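Local coordinates for protein esterase YbfF (Escherichia coli, PDB 3BF7) that probably hydrolyses esters, as an alpha/beta-hydrolase esterase with a helical cap and a substrate-binding crevice generated by the arrangement of its domains, at residues P60-P65 with P176-Q181; Q140-A145 with S165-E170; D195-F200 with F221-A226. The protein carries 1 engineered substitution. All coordinates share one frame; numbering follows the deposited sequence.

Contact 1 (P60-P65 with P176-Q181); sequences PVMNYP and PVLWDQ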
loop_
_atom_site.group_PDB
_atom_site.type_symbol
_atom_site.label_atom_id
_atom_site.label_comp_id
_atom_site.label_asym_id
_atom_site.label_seq_id
_atom_site.Cartn_x
_atom_site.Cartn_y
_atom_site.Cartn_z
ATOM N N PRO A 60 -14.182 5.020 -11.735
ATOM C CA PRO A 60 -15.085 4.014 -11.169
ATOM C C PRO A 60 -14.530 2.599 -11.129
ATOM O O PRO A 60 -15.038 1.751 -10.387
ATOM C CB PRO A 60 -16.331 4.109 -12.052
ATOM C CG PRO A 60 -16.310 5.508 -12.526
ATOM C CD PRO A 60 -14.839 5.742 -12.826
ATOM N N VAL A 61 -13.512 2.333 -11.941
ATOM C CA VAL A 61 -12.892 1.011 -11.982
ATOM C C VAL A 61 -11.785 0.886 -10.944
ATOM O O VAL A 61 -10.890 1.737 -10.851
ATOM C CB VAL A 61 -12.290 0.723 -13.376
ATOM C CG1 VAL A 61 -11.546 -0.613 -13.362
ATOM C CG2 VAL A 61 -13.399 0.691 -14.417
ATOM N N MET A 62 -11.853 -0.179 -10.157
ATOM C CA MET A 62 -10.860 -0.421 -9.127
ATOM C C MET A 62 -10.517 -1.911 -9.060
ATOM O O MET A 62 -11.160 -2.671 -8.337
ATOM C CB MET A 62 -11.406 0.064 -7.780
ATOM C CG MET A 62 -10.352 0.294 -6.723
ATOM S SD MET A 62 -9.265 1.674 -7.118
ATOM C CE MET A 62 -8.330 1.766 -5.583
ATOM N N ASN A 63 -9.526 -2.328 -9.844
ATOM C CA ASN A 63 -9.067 -3.714 -9.849
ATOM C C ASN A 63 -7.546 -3.681 -9.943
ATOM O O ASN A 63 -6.961 -2.642 -10.259
ATOM C CB ASN A 63 -9.696 -4.523 -10.997
ATOM C CG ASN A 63 -9.359 -3.980 -12.369
ATOM O OD1 ASN A 63 -8.205 -3.992 -12.796
ATOM N ND2 ASN A 63 -10.377 -3.509 -13.076
ATOM N N TYR A 64 -6.897 -4.803 -9.669
ATOM C CA TYR A 64 -5.449 -4.798 -9.672
ATOM C C TYR A 64 -4.748 -4.626 -11.013
ATOM O O TYR A 64 -3.696 -3.991 -11.072
ATOM C CB TYR A 64 -4.950 -5.989 -8.852
ATOM C CG TYR A 64 -5.261 -5.738 -7.389
ATOM C CD1 TYR A 64 -4.678 -4.659 -6.719
ATOM C CD2 TYR A 64 -6.220 -6.491 -6.708
ATOM C CE1 TYR A 64 -5.043 -4.328 -5.423
ATOM C CE2 TYR A 64 -6.595 -6.165 -5.405
ATOM C CZ TYR A 64 -6.001 -5.080 -4.771
ATOM O OH TYR A 64 -6.362 -4.732 -3.489
ATOM N N PRO A 65 -5.300 -5.179 -12.105
ATOM C CA PRO A 65 -4.584 -4.950 -13.364
ATOM C C PRO A 65 -4.572 -3.442 -13.654
ATOM O O PRO A 65 -3.590 -2.899 -14.154
ATOM C CB PRO A 65 -5.413 -5.735 -14.375
ATOM C CG PRO A 65 -5.849 -6.918 -13.568
ATOM C CD PRO A 65 -6.272 -6.280 -12.250
ATOM N N PRO A 176 -17.650 6.373 -2.486
ATOM C CA PRO A 176 -18.607 5.545 -3.231
ATOM C C PRO A 176 -17.958 4.459 -4.086
ATOM O O PRO A 176 -18.474 3.349 -4.189
ATOM C CB PRO A 176 -19.361 6.567 -4.078
ATOM C CG PRO A 176 -19.322 7.798 -3.230
ATOM C CD PRO A 176 -17.897 7.805 -2.731
ATOM N N VAL A 177 -16.828 4.784 -4.706
ATOM C CA VAL A 177 -16.135 3.823 -5.550
ATOM C C VAL A 177 -15.436 2.748 -4.724
ATOM O O VAL A 177 -15.462 1.572 -5.088
ATOM C CB VAL A 177 -15.122 4.529 -6.478
ATOM C CG1 VAL A 177 -14.269 3.503 -7.208
ATOM C CG2 VAL A 177 -15.874 5.386 -7.492
ATOM N N LEU A 178 -14.818 3.137 -3.612
ATOM C CA LEU A 178 -14.149 2.149 -2.773
ATOM C C LEU A 178 -15.177 1.170 -2.206
ATOM O O LEU A 178 -14.875 -0.004 -1.991
ATOM C CB LEU A 178 -13.367 2.835 -1.649
ATOM C CG LEU A 178 -12.221 3.724 -2.155
ATOM C CD1 LEU A 178 -11.468 4.308 -0.970
ATOM C CD2 LEU A 178 -11.280 2.918 -3.043
ATOM N N TRP A 179 -16.395 1.650 -1.974
ATOM C CA TRP A 179 -17.456 0.784 -1.473
ATOM C C TRP A 179 -17.927 -0.141 -2.590
ATOM O O TRP A 179 -17.975 -1.359 -2.431
ATOM C CB TRP A 179 -18.640 1.616 -0.970
ATOM C CG TRP A 179 -19.832 0.781 -0.585
ATOM C CD1 TRP A 179 -20.893 0.442 -1.379
ATOM C CD2 TRP A 179 -20.062 0.154 0.680
ATOM N NE1 TRP A 179 -21.769 -0.357 -0.684
ATOM C CE2 TRP A 179 -21.283 -0.550 0.583
ATOM C CE3 TRP A 179 -19.353 0.116 1.887
ATOM C CZ2 TRP A 179 -21.812 -1.282 1.650
ATOM C CZ3 TRP A 179 -19.879 -0.611 2.946
ATOM C CH2 TRP A 179 -21.098 -1.301 2.820
ATOM N N ASP A 180 -18.262 0.446 -3.731
ATOM C CA ASP A 180 -18.747 -0.323 -4.866
ATOM C C ASP A 180 -17.763 -1.390 -5.338
ATOM O O ASP A 180 -18.156 -2.505 -5.679
ATOM C CB ASP A 180 -19.061 0.617 -6.028
ATOM C CG ASP A 180 -19.611 -0.116 -7.226
ATOM O OD1 ASP A 180 -20.764 -0.588 -7.153
ATOM O OD2 ASP A 180 -18.888 -0.233 -8.235
ATOM N N GLN A 181 -16.480 -1.045 -5.346
ATOM C CA GLN A 181 -15.442 -1.952 -5.816
ATOM C C GLN A 181 -14.767 -2.756 -4.711
ATOM O O GLN A 181 -13.818 -3.493 -4.971
ATOM C CB GLN A 181 -14.389 -1.146 -6.579
ATOM C CG GLN A 181 -14.957 -0.384 -7.763
ATOM C CD GLN A 181 -15.238 -1.287 -8.937
ATOM O OE1 GLN A 181 -14.318 -1.710 -9.633
ATOM N NE2 GLN A 181 -16.511 -1.603 -9.158
HETATM O O HOH W 1 -17.357 2.072 -8.892
#

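Contact 2 (Q140-A145 with S165-E170); sequences QTRQQA and SFVDGE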
loop_
_atom_site.group_PDB
_atom_site.type_symbol
_atom_site.label_atom_id
_atom_site.label_comp_id
_atom_site.label_asym_id
_atom_site.label_seq_id
_atom_site.Cartn_x
_atom_site.Cartn_y
_atom_site.Cartn_z
ATOM N N GLN A 140 -16.018 19.689 10.472
ATOM C CA GLN A 140 -15.150 20.382 9.526
ATOM C C GLN A 140 -13.675 20.114 9.815
ATOM O O GLN A 140 -12.865 20.021 8.893
ATOM C CB GLN A 140 -15.410 21.891 9.580
ATOM C CG GLN A 140 -16.792 22.312 9.100
ATOM C CD GLN A 140 -16.963 22.175 7.597
ATOM O OE1 GLN A 140 -18.042 22.427 7.059
ATOM N NE2 GLN A 140 -15.895 21.785 6.909
ATOM N N THR A 141 -13.332 19.993 11.093
ATOM C CA THR A 141 -11.952 19.742 11.494
ATOM C C THR A 141 -11.728 18.275 11.827
ATOM O O THR A 141 -12.681 17.517 12.020
ATOM C CB THR A 141 -11.567 20.572 12.731
ATOM O OG1 THR A 141 -12.324 20.120 13.862
ATOM C CG2 THR A 141 -11.854 22.046 12.492
ATOM N N ARG A 142 -10.462 17.878 11.899
ATOM C CA ARG A 142 -10.120 16.498 12.214
ATOM C C ARG A 142 -10.519 16.158 13.645
ATOM O O ARG A 142 -10.887 15.021 13.942
ATOM C CB ARG A 142 -8.620 16.267 12.008
ATOM C CG ARG A 142 -8.194 16.357 10.549
ATOM C CD ARG A 142 -6.716 16.070 10.357
ATOM N NE ARG A 142 -6.366 16.015 8.940
ATOM C CZ ARG A 142 -5.144 15.782 8.475
ATOM N NH1 ARG A 142 -4.138 15.579 9.315
ATOM N NH2 ARG A 142 -4.925 15.758 7.166
ATOM N N GLN A 143 -10.456 17.147 14.529
ATOM C CA GLN A 143 -10.824 16.938 15.924
ATOM C C GLN A 143 -12.308 16.597 16.016
ATOM O O GLN A 143 -12.701 15.681 16.739
ATOM C CB GLN A 143 -10.525 18.193 16.745
ATOM C CG GLN A 143 -10.851 18.061 18.224
ATOM C CD GLN A 143 -10.452 19.290 19.017
ATOM O OE1 GLN A 143 -10.911 20.397 18.741
ATOM N NE2 GLN A 143 -9.590 19.100 20.008
ATOM N N GLN A 144 -13.128 17.336 15.277
ATOM C CA GLN A 144 -14.567 17.102 15.271
ATOM C C GLN A 144 -14.866 15.745 14.638
ATOM O O GLN A 144 -15.723 15.002 15.114
ATOM C CB GLN A 144 -15.282 18.203 14.485
ATOM C CG GLN A 144 -15.045 19.605 15.027
ATOM C CD GLN A 144 -15.750 20.671 14.210
ATOM O OE1 GLN A 144 -15.589 20.744 12.992
ATOM N NE2 GLN A 144 -16.533 21.509 14.880
ATOM N N ALA A 145 -14.153 15.431 13.561
ATOM C CA ALA A 145 -14.340 14.166 12.864
ATOM C C ALA A 145 -13.952 12.998 13.764
ATOM O O ALA A 145 -14.644 11.981 13.808
ATOM C CB ALA A 145 -13.507 14.147 11.588
ATOM N N SER A 165 -6.560 11.695 5.667
ATOM C CA SER A 165 -7.256 11.957 4.414
ATOM C C SER A 165 -8.487 12.846 4.576
ATOM O O SER A 165 -9.279 12.986 3.646
ATOM C CB SER A 165 -7.655 10.637 3.749
ATOM O OG SER A 165 -6.520 9.966 3.231
ATOM N N PHE A 166 -8.657 13.436 5.756
ATOM C CA PHE A 166 -9.788 14.326 5.990
ATOM C C PHE A 166 -9.238 15.745 5.916
ATOM O O PHE A 166 -8.519 16.186 6.810
ATOM C CB PHE A 166 -10.411 14.073 7.367
ATOM C CG PHE A 166 -11.726 14.773 7.572
ATOM C CD1 PHE A 166 -12.833 14.434 6.801
ATOM C CD2 PHE A 166 -11.856 15.780 8.522
ATOM C CE1 PHE A 166 -14.052 15.088 6.970
ATOM C CE2 PHE A 166 -13.073 16.442 8.700
ATOM C CZ PHE A 166 -14.171 16.094 7.922
ATOM N N VAL A 167 -9.561 16.449 4.836
ATOM C CA VAL A 167 -9.075 17.812 4.633
ATOM C C VAL A 167 -10.195 18.720 4.134
ATOM O O VAL A 167 -11.001 18.321 3.295
ATOM C CB VAL A 167 -7.920 17.837 3.603
ATOM C CG1 VAL A 167 -7.309 19.228 3.535
ATOM C CG2 VAL A 167 -6.868 16.808 3.974
ATOM N N ASP A 168 -10.233 19.945 4.652
ATOM C CA ASP A 168 -11.254 20.914 4.272
ATOM C C ASP A 168 -12.653 20.320 4.406
ATOM O O ASP A 168 -13.545 20.611 3.609
ATOM C CB ASP A 168 -11.025 21.390 2.835
ATOM C CG ASP A 168 -9.674 22.050 2.652
ATOM O OD1 ASP A 168 -9.380 23.013 3.390
ATOM O OD2 ASP A 168 -8.907 21.611 1.770
ATOM N N GLY A 169 -12.830 19.478 5.421
ATOM C CA GLY A 169 -14.119 18.852 5.664
ATOM C C GLY A 169 -14.552 17.843 4.618
ATOM O O GLY A 169 -15.740 17.562 4.478
ATOM N N GLU A 170 -13.594 17.291 3.882
ATOM C CA GLU A 170 -13.899 16.312 2.847
ATOM C C GLU A 170 -12.893 15.171 2.872
ATOM O O GLU A 170 -11.744 15.358 3.271
ATOM C CB GLU A 170 -13.867 16.972 1.466
ATOM C CG GLU A 170 -14.975 17.982 1.215
ATOM C CD GLU A 170 -16.344 17.338 1.163
ATOM O OE1 GLU A 170 -16.533 16.409 0.349
ATOM O OE2 GLU A 170 -17.232 17.760 1.934
HETATM O O HOH W 2 -10.624 18.986 7.188
#

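Contact 3 (D195-F200 with F221-A226); sequences DHPALF and FPQARA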
loop_
_atom_site.group_PDB
_atom_site.type_symbol
_atom_site.label_atom_id
_atom_site.label_comp_id
_atom_site.label_asym_id
_atom_site.label_seq_id
_atom_site.Cartn_x
_atom_site.Cartn_y
_atom_site.Cartn_z
ATOM N N ASP A 195 9.442 -15.625 -10.957
ATOM C CA ASP A 195 10.649 -16.328 -10.531
ATOM C C ASP A 195 11.814 -15.435 -10.128
ATOM O O ASP A 195 12.898 -15.498 -10.713
ATOM C CB ASP A 195 11.094 -17.306 -11.624
ATOM C CG ASP A 195 10.101 -18.434 -11.831
ATOM O OD1 ASP A 195 9.734 -19.089 -10.837
ATOM O OD2 ASP A 195 9.691 -18.673 -12.987
ATOM N N HIS A 196 11.578 -14.613 -9.109
ATOM C CA HIS A 196 12.585 -13.700 -8.583
ATOM C C HIS A 196 12.364 -13.541 -7.086
ATOM O O HIS A 196 11.236 -13.654 -6.605
ATOM C CB HIS A 196 12.472 -12.325 -9.244
ATOM C CG HIS A 196 12.648 -12.349 -10.729
ATOM N ND1 HIS A 196 11.592 -12.471 -11.607
ATOM C CD2 HIS A 196 13.765 -12.291 -11.491
ATOM C CE1 HIS A 196 12.053 -12.484 -12.845
ATOM N NE2 HIS A 196 13.367 -12.376 -12.803
ATOM N N PRO A 197 13.437 -13.274 -6.327
ATOM C CA PRO A 197 13.288 -13.106 -4.879
ATOM C C PRO A 197 12.327 -11.961 -4.573
ATOM O O PRO A 197 12.437 -10.884 -5.159
ATOM C CB PRO A 197 14.710 -12.792 -4.418
ATOM C CG PRO A 197 15.564 -13.493 -5.434
ATOM C CD PRO A 197 14.852 -13.185 -6.726
ATOM N N ALA A 198 11.386 -12.206 -3.670
ATOM C CA ALA A 198 10.403 -11.202 -3.274
ATOM C C ALA A 198 10.303 -11.214 -1.759
ATOM O O ALA A 198 10.259 -12.281 -1.155
ATOM C CB ALA A 198 9.049 -11.525 -3.889
ATOM N N LEU A 199 10.258 -10.035 -1.147
ATOM C CA LEU A 199 10.175 -9.945 0.305
ATOM C C LEU A 199 8.770 -9.647 0.798
ATOM O O LEU A 199 8.125 -8.705 0.333
ATOM C CB LEU A 199 11.122 -8.857 0.831
ATOM C CG LEU A 199 11.101 -8.629 2.350
ATOM C CD1 LEU A 199 11.648 -9.860 3.062
ATOM C CD2 LEU A 199 11.926 -7.396 2.703
ATOM N N PHE A 200 8.301 -10.468 1.731
ATOM C CA PHE A 200 7.002 -10.283 2.358
ATOM C C PHE A 200 7.283 -9.964 3.819
ATOM O O PHE A 200 8.078 -10.649 4.465
ATOM C CB PHE A 200 6.150 -11.544 2.244
ATOM C CG PHE A 200 5.648 -11.790 0.858
ATOM C CD1 PHE A 200 6.508 -12.255 -0.132
ATOM C CD2 PHE A 200 4.338 -11.470 0.515
ATOM C CE1 PHE A 200 6.073 -12.391 -1.448
ATOM C CE2 PHE A 200 3.894 -11.601 -0.799
ATOM C CZ PHE A 200 4.763 -12.061 -1.781
ATOM N N PHE A 221 4.652 -16.519 -5.981
ATOM C CA PHE A 221 5.972 -15.993 -5.639
ATOM C C PHE A 221 6.786 -17.146 -5.074
ATOM O O PHE A 221 7.015 -17.249 -3.867
ATOM C CB PHE A 221 5.833 -14.841 -4.641
ATOM C CG PHE A 221 5.228 -13.622 -5.254
ATOM C CD1 PHE A 221 6.011 -12.751 -6.001
ATOM C CD2 PHE A 221 3.853 -13.416 -5.212
ATOM C CE1 PHE A 221 5.436 -11.697 -6.706
ATOM C CE2 PHE A 221 3.267 -12.364 -5.914
ATOM C CZ PHE A 221 4.061 -11.507 -6.663
ATOM N N PRO A 222 7.241 -18.041 -5.960
ATOM C CA PRO A 222 8.030 -19.201 -5.541
ATOM C C PRO A 222 9.236 -18.879 -4.670
ATOM O O PRO A 222 9.560 -19.645 -3.755
ATOM C CB PRO A 222 8.407 -19.873 -6.867
ATOM C CG PRO A 222 8.333 -18.754 -7.868
ATOM C CD PRO A 222 7.118 -17.985 -7.427
ATOM N N GLN A 223 9.890 -17.754 -4.945
ATOM C CA GLN A 223 11.063 -17.347 -4.180
ATOM C C GLN A 223 10.746 -16.301 -3.114
ATOM O O GLN A 223 11.581 -15.459 -2.776
ATOM C CB GLN A 223 12.158 -16.837 -5.121
ATOM C CG GLN A 223 12.678 -17.910 -6.069
ATOM C CD GLN A 223 13.711 -17.386 -7.045
ATOM O OE1 GLN A 223 13.617 -17.627 -8.247
ATOM N NE2 GLN A 223 14.704 -16.672 -6.533
ATOM N N ALA A 224 9.533 -16.365 -2.581
ATOM C CA ALA A 224 9.120 -15.448 -1.533
ATOM C C ALA A 224 9.936 -15.702 -0.270
ATOM O O ALA A 224 10.242 -16.848 0.071
ATOM C CB ALA A 224 7.644 -15.641 -1.226
ATOM N N ARG A 225 10.291 -14.617 0.409
ATOM C CA ARG A 225 11.020 -14.677 1.666
ATOM C C ARG A 225 10.140 -13.904 2.642
ATOM O O ARG A 225 9.746 -12.772 2.361
ATOM C CB ARG A 225 12.381 -13.990 1.535
ATOM C CG ARG A 225 13.257 -14.565 0.435
ATOM C CD ARG A 225 14.532 -13.757 0.257
ATOM N NE ARG A 225 15.358 -14.284 -0.826
ATOM C CZ ARG A 225 16.508 -13.746 -1.220
ATOM N NH1 ARG A 225 16.973 -12.658 -0.621
ATOM N NH2 ARG A 225 17.194 -14.296 -2.214
ATOM N N ALA A 226 9.810 -14.515 3.771
ATOM C CA ALA A 226 8.963 -13.848 4.749
ATOM C C ALA A 226 9.749 -13.438 5.983
ATOM O O ALA A 226 10.549 -14.210 6.515
ATOM C CB ALA A 226 7.805 -14.754 5.142
HETATM O O HOH W 3 9.024 -15.214 -6.071
#

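Contact 1 (P60-P65 with P176-Q181)
D180 OD2 is the best-held polar atom, gripped by two donors: the side-chain amide of the next residue, with Q181 NE2 at 2.9 Å from D180 OD2, and a water that donates at 2.8 Å to this oxygen and also to P60 O. The contact joins two parts of an alpha/beta hydrolase fold, the loop running into helix 64-78 of the core and the C-terminal end of helix 175-180, which probably belongs to the helical cap inserted after strand 106-112. Q181 NE2 meets the carboxylate from above its plane, yet D180 OD2 lies close to the amide plane of Q181. The donor bond helps fix the rotation of the amide, so the opposite end of the group, Q181 OE1, is presented to the core loop. There M62 N donates to Q181 OE1 at 2.9 Å; the N-H...O angle is 151°, and the nitrogen stands 27° above the carbonyl plane. The Q181 chain, bent at chi2 (-76°), folds its amide back alongside the loop, and its CD lies 3.4 Å from P60 O. One side chain thus links the carboxylate of the helix end to the loop backbone, while the water forms a second bridge. Nearer the backbone of Q181 the packing is tight: M62 CB sits 3.4 Å from Q181 CB. In a separate methyl-carbonyl contact V177, with CG1 anti to its backbone N, lays that methyl 3.7 Å from P60 O. Farther round, N63 caps helix 64-78 through A66 N, and I185 of helix 182-186 touches both M62 and L178. At the inner end M62 and L178 cross obliquely, tip to tip, with M62 CE 4.1 Å from L178 CD2.

Contact 2 (Q140-A145 with S165-E170)
R142 NE donates to F166 O at 3.0 Å in the straightest polar link of this contact, with an N-H...O angle of 171°. The acceptor lies in the guanidinium plane and the donor in the carbonyl plane, although the two planes themselves stand nearly perpendicular; an arm extended from CG to NE carries the guanidinium across, where its NH2 also passes beside V167 CG2. Next to this bond the F166 ring reaches back to the helix start. A145 CB stands over one face, 4.1 Å from the ring centroid and 27° off the normal, a CH-pi contact, while F166 CE2 comes within 3.5 Å of T141 O and 3.6 Å of Q140 O. An alanine in place of F166 would remove the ring and its CH-pi contact with A145, and would probably loosen the hairpin from the helix start, although the carbonyl bonded by R142 would remain. On the outer side, Q140 NE2 lies 3.6 Å from G169 CA, where a side chain on the glycine would clash, and a water joins Q140 O to G169 N. The second shell fixes the backbone that offers these groups. Q144 OE1 accepts from two amides, Q140 N at 2.8 Å and T141 N at 3.0 Å, the latter along a lone pair, and T141 OG1 in turn accepts from Q144 N. On the far side, paired V167 and E170 backbones close a type I' turn, while V134 of helix 125-136 touches A145 and F166, and W171 meets the F166 ring. The arrangement is a capping box at the start of helix 142-149, packed against a beta hairpin with a two-residue type I' loop, probably within the helical cap of this hydrolase.

Contact 3 (D195-F200 with F221-A226)
F200 sets its ring against the turn that precedes the partner strand, and its atoms can be followed outward. F200 CB lies 3.8 Å from R225 O, the same oxygen that accepts from the F200 backbone. With chi1 at -72°, CG is anti to the carbonyl carbon and the ring leans back along the strand, so CD1 and then CE1 pass the methyl of A224, with F200 CE1 at 3.6 Å from A224 CB. F200 CZ, the tip, meets F221 CD2 at 3.8 Å and is equally close to F221 CG. This is an offset edge-to-face pair: the edge of F200 is directed at the face of F221, the planes stand at 64° and the centroids are 5.6 Å apart. A198 CB, on the same face of the sheet, touches the F221 ring at CD1. The backbones supply the scaffold, a parallel ladder pairing A198 with A224, L199 with R225 and F200 with A226. R225 N donates to A198 O at 2.8 Å and F200 N to R225 O at 2.8 Å, the second nearly straight at 172°; a weak bond from A198 N to Q223 O, 3.4 Å long, precedes them. A water links H196 O to Q223 N on the N-terminal side of these bonds. At this end the extended R225 side chain brings its guanidinium face over P197 CB, 3.6 Å from R225 NH2. The two strands belong to a beta-alpha-beta crossover through helix 214-220, whose L217 packs on F200 and A224. Strand 198-201 lies between 106-112 and the sheet's outermost strand 224-226, and M96 of helix 90-101 touches both F200 and F221.

Overall arrangement
The three contacts share no secondary-structure element and do not touch. Contact 3 lies at one border of the central sheet and relies on regular backbone bonding plus buried aromatic packing. Contact 2, centred about 40 Å from it and on the opposite side of the chain's centre, is the most peripheral; there a helix start and a small hairpin meet mainly through an arginine, a water and one buried ring. Contact 1 is nearest to the chain's centre, its centre about 23 Å from that of contact 2 and about 28 Å from that of contact 3. It connects the core with the probable cap through a glutamine amide and a water bridge beside a partly buried apolar patch.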